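Local coordinates for probable porin (Pseudomonas aeruginosa, PDB 4FSP), which forms an outer-membrane beta-barrel and probably lets small solutes diffuse across that membrane, as porins of the OprD family do, at residues S26-N31 and G53-Y58; G75-R80 and D104-D109; K375-V380 and L399-E404. One frame throughout, in Å; residues are numbered along the deposited sequence.

Overall arrangement
The three contacts follow one another along the chain and neither nest nor cross. Interaction 1 comes first and closes the hairpin of strands 24-38 and 47-59. Interaction 2 then pairs strand 67-80 with strand 105-116 across a connection that is mostly not modelled. Interaction 3 lies near the C terminus and closes the hairpin of strands 378-388 and 394-406. Strands 47-59 and 67-80 are neighbours, which puts the centres of interactions 1 and 2 about 10 Å apart. Strands 24-38 and 394-406 also pair, with centres of interactions 1 and 3 about 12 Å apart. That pairing joins the two chain ends and closes the barrel.

Interaction 1 (S26-N31 and G53-Y58); sequences SLALRN and GFLFDY. With C8E ((hydroxyethyloxy)tri(ethyloxy)octane), chain B.
Ser26, Ala28 and Arg30 face Asp57, Leu55 and Gly53 as the hydrogen-bonded pairs of an antiparallel hairpin. Each pair exchanges two backbone bonds, so six N-H donors and six carbonyl acceptors are matched. Asp57 N to Ser26 O is almost straight, at 2.8 Å and 179°. Leu55 N to Ala28 O, 2.9 Å, is more bent at 141°. Ala28 N gives the 2.7 Å bond to Leu55 O. That same oxygen also receives a CA-H contact from Leu27 CA at 3.2 Å.

Ser26 OG, turned between the backbone N and the carbonyl carbon (chi1 59°), hydrogen-bonds a water at 2.7 Å and bonds weakly to Glu404 OE2. The water also donates a weak hydrogen bond to Leu55 O. The carboxylate of Asp57 turns away and forms a salt bridge with Arg59. Arg30 NE reaches weakly to the carbonyls of Arg139 and Leu140.

The side chains of Leu27, Leu29, Phe54 and Phe56 lie on the face opposite to Ser26, Ala28 and Leu55. Leu29 CD2 approaches the Phe54 ring obliquely and lies 3.3 Å from Phe54 CD2. The octyl end of one detergent lies over one face of the Tyr58 ring, its C1 4.1 Å above the plane. Another touches Leu27 and Phe54, consistent with a membrane-facing surface.

At the hairpin's two sides, Leu27, Leu29 and Asn31 bond to strand 394-406 through their backbones, and Phe54 and Phe56 to strand 67-80.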
loop_
_atom_site.group_PDB
_atom_site.type_symbol
_atom_site.label_atom_id
_atom_site.label_comp_id
_atom_site.label_asym_id
_atom_site.label_seq_id
_atom_site.Cartn_x
_atom_site.Cartn_y
_atom_site.Cartn_z
ATOM N N SER A 26 -18.031 -1.938 12.286
ATOM C CA SER A 26 -18.269 -3.110 11.471
ATOM C C SER A 26 -17.342 -4.228 11.906
ATOM O O SER A 26 -16.312 -4.005 12.567
ATOM C CB SER A 26 -17.995 -2.792 10.012
ATOM O OG SER A 26 -16.652 -2.371 9.854
ATOM N N LEU A 27 -17.726 -5.434 11.522
ATOM C CA LEU A 27 -16.940 -6.619 11.762
ATOM C C LEU A 27 -16.558 -7.169 10.399
ATOM O O LEU A 27 -17.439 -7.431 9.567
ATOM C CB LEU A 27 -17.796 -7.645 12.499
ATOM C CG LEU A 27 -17.278 -9.086 12.538
ATOM C CD1 LEU A 27 -16.037 -9.167 13.406
ATOM C CD2 LEU A 27 -18.349 -10.045 13.045
ATOM N N ALA A 28 -15.262 -7.337 10.150
ATOM C CA ALA A 28 -14.822 -7.982 8.902
ATOM C C ALA A 28 -14.379 -9.422 9.143
ATOM O O ALA A 28 -13.640 -9.708 10.094
ATOM C CB ALA A 28 -13.709 -7.173 8.214
ATOM N N LEU A 29 -14.844 -10.326 8.282
ATOM C CA LEU A 29 -14.491 -11.738 8.381
ATOM C C LEU A 29 -13.609 -12.095 7.205
ATOM O O LEU A 29 -13.957 -11.821 6.051
ATOM C CB LEU A 29 -15.746 -12.605 8.353
ATOM C CG LEU A 29 -16.686 -12.462 9.552
ATOM C CD1 LEU A 29 -17.929 -13.317 9.374
ATOM C CD2 LEU A 29 -15.958 -12.873 10.793
ATOM N N ARG A 30 -12.465 -12.707 7.475
ATOM C CA ARG A 30 -11.505 -12.952 6.398
ATOM C C ARG A 30 -10.842 -14.314 6.515
ATOM O O ARG A 30 -10.084 -14.574 7.458
ATOM C CB ARG A 30 -10.445 -11.864 6.420
ATOM C CG ARG A 30 -9.710 -11.637 5.130
ATOM C CD ARG A 30 -9.053 -10.271 5.219
ATOM N NE ARG A 30 -7.719 -10.236 4.631
ATOM C CZ ARG A 30 -7.487 -9.892 3.376
ATOM N NH1 ARG A 30 -8.507 -9.568 2.595
ATOM N NH2 ARG A 30 -6.248 -9.875 2.903
ATOM N N ASN A 31 -11.137 -15.184 5.556
ATOM C CA ASN A 31 -10.453 -16.461 5.468
ATOM C C ASN A 31 -9.385 -16.385 4.379
ATOM O O ASN A 31 -9.684 -16.078 3.219
ATOM C CB ASN A 31 -11.446 -17.591 5.201
ATOM C CG ASN A 31 -10.847 -18.961 5.454
ATOM O OD1 ASN A 31 -10.487 -19.672 4.518
ATOM N ND2 ASN A 31 -10.730 -19.335 6.727
ATOM N N GLY A 53 -9.493 -14.598 10.159
ATOM C CA GLY A 53 -9.360 -13.350 10.872
ATOM C C GLY A 53 -10.700 -12.711 11.146
ATOM O O GLY A 53 -11.639 -12.795 10.346
ATOM N N PHE A 54 -10.773 -12.051 12.286
ATOM C CA PHE A 54 -11.930 -11.271 12.651
ATOM C C PHE A 54 -11.435 -9.878 12.941
ATOM O O PHE A 54 -10.438 -9.699 13.647
ATOM C CB PHE A 54 -12.544 -11.840 13.916
ATOM C CG PHE A 54 -12.966 -13.271 13.794
ATOM C CD1 PHE A 54 -12.044 -14.298 13.942
ATOM C CD2 PHE A 54 -14.291 -13.591 13.557
ATOM C CE1 PHE A 54 -12.436 -15.629 13.842
ATOM C CE2 PHE A 54 -14.693 -14.920 13.452
ATOM C CZ PHE A 54 -13.763 -15.941 13.592
ATOM N N LEU A 55 -12.136 -8.885 12.414
ATOM C CA LEU A 55 -11.689 -7.513 12.546
ATOM C C LEU A 55 -12.825 -6.608 12.968
ATOM O O LEU A 55 -13.746 -6.349 12.191
ATOM C CB LEU A 55 -11.101 -7.018 11.219
ATOM C CG LEU A 55 -10.477 -5.621 11.302
ATOM C CD1 LEU A 55 -9.171 -5.585 10.534
ATOM C CD2 LEU A 55 -11.424 -4.562 10.769
ATOM N N PHE A 56 -12.743 -6.114 14.196
ATOM C CA PHE A 56 -13.694 -5.135 14.706
ATOM C C PHE A 56 -13.164 -3.725 14.446
ATOM O O PHE A 56 -12.130 -3.321 14.991
ATOM C CB PHE A 56 -13.895 -5.368 16.203
ATOM C CG PHE A 56 -14.780 -4.355 16.879
ATOM C CD1 PHE A 56 -16.157 -4.407 16.728
ATOM C CD2 PHE A 56 -14.235 -3.382 17.710
ATOM C CE1 PHE A 56 -16.979 -3.482 17.374
ATOM C CE2 PHE A 56 -15.049 -2.459 18.364
ATOM C CZ PHE A 56 -16.422 -2.509 18.192
ATOM N N ASP A 57 -13.870 -2.973 13.607
ATOM C CA ASP A 57 -13.413 -1.639 13.226
ATOM C C ASP A 57 -14.416 -0.604 13.703
ATOM O O ASP A 57 -15.493 -0.466 13.131
ATOM C CB ASP A 57 -13.231 -1.545 11.709
ATOM C CG ASP A 57 -12.605 -0.227 11.262
ATOM O OD1 ASP A 57 -12.621 0.748 12.036
ATOM O OD2 ASP A 57 -12.108 -0.157 10.116
ATOM N N TYR A 58 -14.034 0.132 14.742
ATOM C CA TYR A 58 -14.890 1.142 15.354
ATOM C C TYR A 58 -14.369 2.555 15.103
ATOM O O TYR A 58 -13.179 2.823 15.267
ATOM C CB TYR A 58 -14.962 0.905 16.862
ATOM C CG TYR A 58 -15.558 2.061 17.623
ATOM C CD1 TYR A 58 -16.934 2.246 17.670
ATOM C CD2 TYR A 58 -14.751 2.962 18.305
ATOM C CE1 TYR A 58 -17.499 3.309 18.378
ATOM C CE2 TYR A 58 -15.307 4.041 19.007
ATOM C CZ TYR A 58 -16.679 4.201 19.043
ATOM O OH TYR A 58 -17.239 5.255 19.747
HETATM C C1 C8E B . -16.719 0.608 21.592
HETATM C C2 C8E B . -17.745 1.626 22.078
HETATM C C3 C8E B . -19.018 1.585 21.238
HETATM C C4 C8E B . -19.761 2.916 21.280
HETATM C C5 C8E B . -21.270 2.737 21.414
HETATM C C6 C8E B . -22.051 3.876 20.752
HETATM C C7 C8E B . -23.533 3.528 20.616
HETATM C C8 C8E B . -24.392 4.718 20.199
HETATM O O9 C8E B . -24.485 4.823 18.793
HETATM C C10 C8E B . -25.770 4.509 18.303
HETATM C C11 C8E B . -26.215 5.562 17.293
HETATM O O12 C8E B . -25.847 5.147 16.002
HETATM C C13 C8E B . -26.865 4.352 15.436
HETATM O O HOH W 1 -14.497 -4.045 9.916
#

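Interaction 2 (G75-R80 and D104-D109). With C8E ((hydroxyethyloxy)tri(ethyloxy)octane), chain H.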
loop_
_atom_site.group_PDB
_atom_site.type_symbol
_atom_site.label_atom_id
_atom_site.label_comp_id
_atom_site.label_asym_id
_atom_site.label_seq_id
_atom_site.Cartn_x
_atom_site.Cartn_y
_atom_site.Cartn_z
ATOM N N GLY A 75 -10.006 -3.900 16.648
ATOM C CA GLY A 75 -9.904 -5.168 17.344
ATOM C C GLY A 75 -9.650 -6.270 16.334
ATOM O O GLY A 75 -10.434 -6.459 15.393
ATOM N N LYS A 76 -8.547 -6.988 16.512
ATOM C CA LYS A 76 -8.193 -8.056 15.586
ATOM C C LYS A 76 -8.044 -9.393 16.303
ATOM O O LYS A 76 -7.386 -9.487 17.344
ATOM C CB LYS A 76 -6.902 -7.706 14.840
ATOM C CG LYS A 76 -6.970 -6.362 14.131
ATOM C CD LYS A 76 -5.625 -5.652 14.106
ATOM C CE LYS A 76 -4.649 -6.352 13.192
ATOM N NZ LYS A 76 -3.432 -5.515 13.016
ATOM N N LEU A 77 -8.669 -10.420 15.745
ATOM C CA LEU A 77 -8.432 -11.784 16.197
ATOM C C LEU A 77 -8.003 -12.660 15.015
ATOM O O LEU A 77 -8.645 -12.658 13.959
ATOM C CB LEU A 77 -9.676 -12.357 16.882
ATOM C CG LEU A 77 -9.514 -13.762 17.470
ATOM C CD1 LEU A 77 -8.493 -13.752 18.599
ATOM C CD2 LEU A 77 -10.851 -14.307 17.961
ATOM N N GLY A 78 -6.904 -13.386 15.190
ATOM C CA GLY A 78 -6.406 -14.283 14.162
ATOM C C GLY A 78 -6.159 -15.689 14.690
ATOM O O GLY A 78 -5.539 -15.869 15.742
ATOM N N VAL A 79 -6.646 -16.688 13.959
ATOM C CA VAL A 79 -6.487 -18.078 14.363
ATOM C C VAL A 79 -5.954 -18.916 13.207
ATOM O O VAL A 79 -6.538 -18.921 12.122
ATOM C CB VAL A 79 -7.819 -18.665 14.855
ATOM C CG1 VAL A 79 -8.967 -18.177 13.988
ATOM C CG2 VAL A 79 -7.757 -20.178 14.867
ATOM N N ARG A 80 -4.841 -19.616 13.432
ATOM C CA ARG A 80 -4.240 -20.447 12.386
ATOM C C ARG A 80 -5.157 -21.617 12.038
ATOM O O ARG A 80 -5.802 -22.187 12.920
ATOM C CB ARG A 80 -2.856 -20.958 12.798
ATOM C CG ARG A 80 -1.817 -20.839 11.685
ATOM C CD ARG A 80 -0.778 -21.951 11.741
ATOM N NE ARG A 80 0.299 -21.737 10.775
ATOM C CZ ARG A 80 0.324 -22.237 9.542
ATOM N NH1 ARG A 80 -0.673 -22.995 9.100
ATOM N NH2 ARG A 80 1.353 -21.977 8.748
ATOM N N ASP A 104 -3.379 -18.424 18.114
ATOM C CA ASP A 104 -4.342 -17.405 18.511
ATOM C C ASP A 104 -3.678 -16.033 18.557
ATOM O O ASP A 104 -2.857 -15.758 19.432
ATOM C CB ASP A 104 -4.960 -17.736 19.875
ATOM C CG ASP A 104 -6.233 -16.949 20.143
ATOM O OD1 ASP A 104 -7.079 -16.867 19.227
ATOM O OD2 ASP A 104 -6.387 -16.408 21.261
ATOM N N TYR A 105 -4.048 -15.181 17.606
ATOM C CA TYR A 105 -3.522 -13.823 17.494
ATOM C C TYR A 105 -4.591 -12.815 17.916
ATOM O O TYR A 105 -5.712 -12.828 17.397
ATOM C CB TYR A 105 -3.087 -13.567 16.050
ATOM C CG TYR A 105 -2.619 -12.162 15.753
ATOM C CD1 TYR A 105 -3.407 -11.292 15.010
ATOM C CD2 TYR A 105 -1.384 -11.712 16.196
ATOM C CE1 TYR A 105 -2.982 -10.011 14.725
ATOM C CE2 TYR A 105 -0.949 -10.430 15.915
ATOM C CZ TYR A 105 -1.752 -9.582 15.181
ATOM O OH TYR A 105 -1.325 -8.301 14.902
ATOM N N ALA A 106 -4.257 -11.946 18.862
ATOM C CA ALA A 106 -5.253 -11.016 19.392
ATOM C C ALA A 106 -4.666 -9.641 19.647
ATOM O O ALA A 106 -3.636 -9.496 20.311
ATOM C CB ALA A 106 -5.883 -11.569 20.659
ATOM N N ARG A 107 -5.330 -8.621 19.132
ATOM C CA ARG A 107 -4.784 -7.290 19.276
ATOM C C ARG A 107 -5.825 -6.173 19.289
ATOM O O ARG A 107 -6.832 -6.224 18.574
ATOM C CB ARG A 107 -3.765 -7.054 18.164
ATOM C CG ARG A 107 -2.620 -6.191 18.603
ATOM C CD ARG A 107 -1.400 -6.405 17.743
ATOM N NE ARG A 107 -0.484 -5.291 17.925
ATOM C CZ ARG A 107 -0.610 -4.137 17.282
ATOM N NH1 ARG A 107 -1.594 -3.980 16.408
ATOM N NH2 ARG A 107 0.253 -3.153 17.495
ATOM N N LEU A 108 -5.555 -5.148 20.088
ATOM C CA LEU A 108 -6.435 -3.995 20.164
ATOM C C LEU A 108 -5.630 -2.730 19.901
ATOM O O LEU A 108 -4.695 -2.428 20.636
ATOM C CB LEU A 108 -7.072 -3.922 21.553
ATOM C CG LEU A 108 -8.578 -3.664 21.612
ATOM C CD1 LEU A 108 -9.010 -3.330 23.040
ATOM C CD2 LEU A 108 -8.968 -2.555 20.651
ATOM N N ASP A 109 -5.977 -1.993 18.851
ATOM C CA ASP A 109 -5.277 -0.730 18.580
ATOM C C ASP A 109 -6.186 0.485 18.675
ATOM O O ASP A 109 -7.203 0.567 17.983
ATOM C CB ASP A 109 -4.604 -0.753 17.216
ATOM C CG ASP A 109 -3.394 -1.652 17.190
ATOM O OD1 ASP A 109 -2.407 -1.324 17.872
ATOM O OD2 ASP A 109 -3.422 -2.683 16.484
HETATM C C2 C8E H . -3.379 -8.843 25.255
HETATM C C3 C8E H . -4.251 -8.989 24.018
HETATM C C4 C8E H . -5.206 -7.812 23.904
HETATM C C5 C8E H . -6.641 -8.283 23.718
HETATM C C6 C8E H . -7.069 -8.136 22.262
HETATM C C7 C8E H . -8.565 -8.387 22.083
HETATM C C8 C8E H . -9.068 -7.828 20.755
HETATM O O9 C8E H . -9.790 -8.813 20.044
HETATM C C10 C8E H . -10.964 -8.307 19.454
HETATM C C11 C8E H . -11.380 -9.215 18.300
HETATM O O12 C8E H . -12.717 -8.902 17.990
HETATM C C13 C8E H . -13.222 -9.510 16.825
HETATM C C14 C8E H . -14.735 -9.597 17.006
#
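In the antiparallel wall of the OprD-type beta-barrel, residues Gly75 to Gly78 run beside Tyr105 to Leu108. The two strands are close to exactly antiparallel, at 174°. Lys76 and Arg107 form a hydrogen-bonded pair. Lys76 N gives a nearly straight bond of 2.8 Å to Arg107 O, and Arg107 N returns one to Lys76 O. Gly78 and Tyr105 form the next such pair, whose backbones lie very near each other. Gly78 N bonds to Tyr105 O at 2.6 Å. The return bond is modelled so short that its length is doubtful.

Lys76, Tyr105 and Arg107 share one face of the wall, and all three side chains point the same way. The Lys76 chain leaves with CG beside the backbone N (chi1 -55°) and bends at chi2 and chi3. This carries NZ to 4.0 Å from Tyr105 OH and 4.2 Å from Arg107 NH1, an atom whose place is less certain. The two cationic groups would be expected to repel. On the same side, Phe141 and Val144 of a loop touch Lys76.

The other face carries Leu77, Ala106 and Leu108. Leu77 CD1 rests 4.0 Å from Ala106 CB. The Leu77 side chain crosses that of Asp104, with Leu77 CD1 3.5 Å from Asp104 OD1. A detergent molecule runs across both strands on this face. Its C11 comes within 3.8 Å of Leu77 CB, and its C10 within 3.9 Å of Gly75 CA.

Interaction 3 (K375-V380 and L399-E404)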
loop_
_atom_site.group_PDB
_atom_site.type_symbol
_atom_site.label_atom_id
_atom_site.label_comp_id
_atom_site.label_asym_id
_atom_site.label_seq_id
_atom_site.Cartn_x
_atom_site.Cartn_y
_atom_site.Cartn_z
ATOM N N LYS A 375 -25.101 -12.057 0.281
ATOM C CA LYS A 375 -24.939 -10.937 -0.658
ATOM C C LYS A 375 -23.683 -10.060 -0.438
ATOM O O LYS A 375 -23.484 -9.042 -1.113
ATOM C CB LYS A 375 -26.203 -10.063 -0.646
ATOM C CG LYS A 375 -26.317 -9.094 -1.822
ATOM C CD LYS A 375 -26.970 -7.770 -1.445
ATOM C CE LYS A 375 -26.671 -6.719 -2.505
ATOM N NZ LYS A 375 -27.553 -5.527 -2.402
ATOM N N GLY A 376 -22.820 -10.446 0.490
ATOM C CA GLY A 376 -21.591 -9.697 0.662
ATOM C C GLY A 376 -20.342 -10.503 0.377
ATOM O O GLY A 376 -19.259 -9.944 0.262
ATOM N N LEU A 377 -20.499 -11.817 0.261
ATOM C CA LEU A 377 -19.363 -12.731 0.178
ATOM C C LEU A 377 -18.428 -12.449 -0.998
ATOM O O LEU A 377 -18.869 -12.294 -2.142
ATOM C CB LEU A 377 -19.836 -14.187 0.132
ATOM C CG LEU A 377 -18.750 -15.177 0.550
ATOM C CD1 LEU A 377 -18.293 -14.832 1.953
ATOM C CD2 LEU A 377 -19.256 -16.615 0.478
ATOM N N GLY A 378 -17.132 -12.375 -0.700
ATOM C CA GLY A 378 -16.129 -12.121 -1.714
ATOM C C GLY A 378 -15.158 -13.279 -1.820
ATOM O O GLY A 378 -14.619 -13.751 -0.809
ATOM N N LEU A 379 -14.959 -13.754 -3.045
ATOM C CA LEU A 379 -13.924 -14.736 -3.321
ATOM C C LEU A 379 -12.851 -14.080 -4.182
ATOM O O LEU A 379 -13.144 -13.469 -5.220
ATOM C CB LEU A 379 -14.485 -15.972 -4.035
ATOM C CG LEU A 379 -15.529 -16.825 -3.309
ATOM C CD1 LEU A 379 -16.951 -16.430 -3.714
ATOM C CD2 LEU A 379 -15.291 -18.321 -3.546
ATOM N N VAL A 380 -11.607 -14.189 -3.741
ATOM C CA VAL A 380 -10.501 -13.649 -4.506
ATOM C C VAL A 380 -9.448 -14.731 -4.652
ATOM O O VAL A 380 -9.104 -15.408 -3.676
ATOM C CB VAL A 380 -9.881 -12.397 -3.831
ATOM C CG1 VAL A 380 -8.732 -11.867 -4.675
ATOM C CG2 VAL A 380 -10.927 -11.300 -3.650
ATOM N N LEU A 399 -5.710 -17.113 -1.647
ATOM C CA LEU A 399 -7.159 -17.249 -1.703
ATOM C C LEU A 399 -7.750 -16.464 -0.554
ATOM O O LEU A 399 -7.289 -16.570 0.589
ATOM C CB LEU A 399 -7.563 -18.722 -1.560
ATOM C CG LEU A 399 -7.500 -19.570 -2.826
ATOM C CD1 LEU A 399 -7.654 -21.048 -2.491
ATOM C CD2 LEU A 399 -8.588 -19.121 -3.780
ATOM N N TYR A 400 -8.765 -15.665 -0.851
ATOM C CA TYR A 400 -9.383 -14.846 0.174
ATOM C C TYR A 400 -10.881 -15.012 0.078
ATOM O O TYR A 400 -11.469 -14.872 -1.000
ATOM C CB TYR A 400 -9.036 -13.367 -0.005
ATOM C CG TYR A 400 -7.569 -13.057 -0.197
ATOM C CD1 TYR A 400 -6.980 -13.152 -1.451
ATOM C CD2 TYR A 400 -6.779 -12.633 0.867
ATOM C CE1 TYR A 400 -5.633 -12.854 -1.645
ATOM C CE2 TYR A 400 -5.432 -12.333 0.684
ATOM C CZ TYR A 400 -4.865 -12.443 -0.575
ATOM O OH TYR A 400 -3.528 -12.147 -0.763
ATOM N N LEU A 401 -11.480 -15.321 1.219
ATOM C CA LEU A 401 -12.914 -15.315 1.386
ATOM C C LEU A 401 -13.184 -14.166 2.340
ATOM O O LEU A 401 -12.675 -14.163 3.456
ATOM C CB LEU A 401 -13.353 -16.629 2.020
ATOM C CG LEU A 401 -14.843 -16.954 1.987
ATOM C CD1 LEU A 401 -15.388 -16.671 0.612
ATOM C CD2 LEU A 401 -15.045 -18.421 2.339
ATOM N N THR A 402 -13.943 -13.169 1.899
ATOM C CA THR A 402 -14.190 -11.998 2.737
ATOM C C THR A 402 -15.667 -11.744 2.924
ATOM O O THR A 402 -16.484 -11.975 2.017
ATOM C CB THR A 402 -13.576 -10.705 2.174
ATOM O OG1 THR A 402 -14.134 -10.431 0.883
ATOM C CG2 THR A 402 -12.068 -10.816 2.075
ATOM N N TYR A 403 -15.995 -11.263 4.117
ATOM C CA TYR A 403 -17.332 -10.801 4.421
ATOM C C TYR A 403 -17.259 -9.607 5.370
ATOM O O TYR A 403 -16.529 -9.642 6.371
ATOM C CB TYR A 403 -18.172 -11.928 5.036
ATOM C CG TYR A 403 -19.634 -11.579 5.084
ATOM C CD1 TYR A 403 -20.403 -11.596 3.934
ATOM C CD2 TYR A 403 -20.240 -11.208 6.269
ATOM C CE1 TYR A 403 -21.737 -11.270 3.966
ATOM C CE2 TYR A 403 -21.578 -10.877 6.310
ATOM C CZ TYR A 403 -22.321 -10.911 5.156
ATOM O OH TYR A 403 -23.654 -10.584 5.181
ATOM N N GLU A 404 -18.016 -8.558 5.048
ATOM C CA GLU A 404 -18.053 -7.334 5.852
ATOM C C GLU A 404 -19.438 -7.111 6.465
ATOM O O GLU A 404 -20.423 -6.959 5.739
ATOM C CB GLU A 404 -17.673 -6.125 4.997
ATOM C CG GLU A 404 -17.981 -4.779 5.634
ATOM C CD GLU A 404 -16.850 -4.286 6.511
ATOM O OE1 GLU A 404 -16.124 -5.136 7.068
ATOM O OE2 GLU A 404 -16.675 -3.053 6.634
#
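Residues Gly378 to Val380 pair antiparallel with Tyr400 to Thr402, the short strand axes running at 161° to each other and approaching to 4.8 Å. Gly378 and Thr402 exchange two backbone hydrogen bonds, and Val380 and Tyr400 exchange two more. Thr402 N points at a lone pair of Gly378 O. At its other edge, strand 394-406 bonds to strand 24-38.

Leu401 carries much of the packing on one face. Its CG is anti to the backbone N (chi1 -166°), and this lays CD1 against the facing strand. Leu401 CD1 lies 3.3 Å from Gly378 O and 3.7 Å from Leu377 CG, and it also meets Leu379 CG at 3.9 Å. Leu377 crosses Leu401 at a slant, while Leu379 lies alongside it and points the same way.

The opposite face holds Val380, Tyr400 and Thr402. Val380 CB meets Tyr400 CD1 at 3.8 Å, and Val380 O lies at the edge of that ring, near its plane. The far end of Tyr400 is held by outside partners. Its OH hydrogen-bonds Gly138 O and Arg382 NH1, and its ring meets Phe32. Thr402 OG1 sits 3.7 Å from Gly378 CA, where the glycine has no side chain to hold it off.

Before the strand begins, the chain passes the ring of Tyr403. Leu377 N lies in the ring plane at its edge, 3.7 Å from Tyr403 CD1, and Gly376 CA is 3.7 Å from Tyr403 CE1.

Main-chain bonds thus carry the pairing, and apolar leucines fill in on one face. On the other face the Tyr400 hydroxyl finds partners outside the two segments, which ties this hairpin to the segment around Gly138.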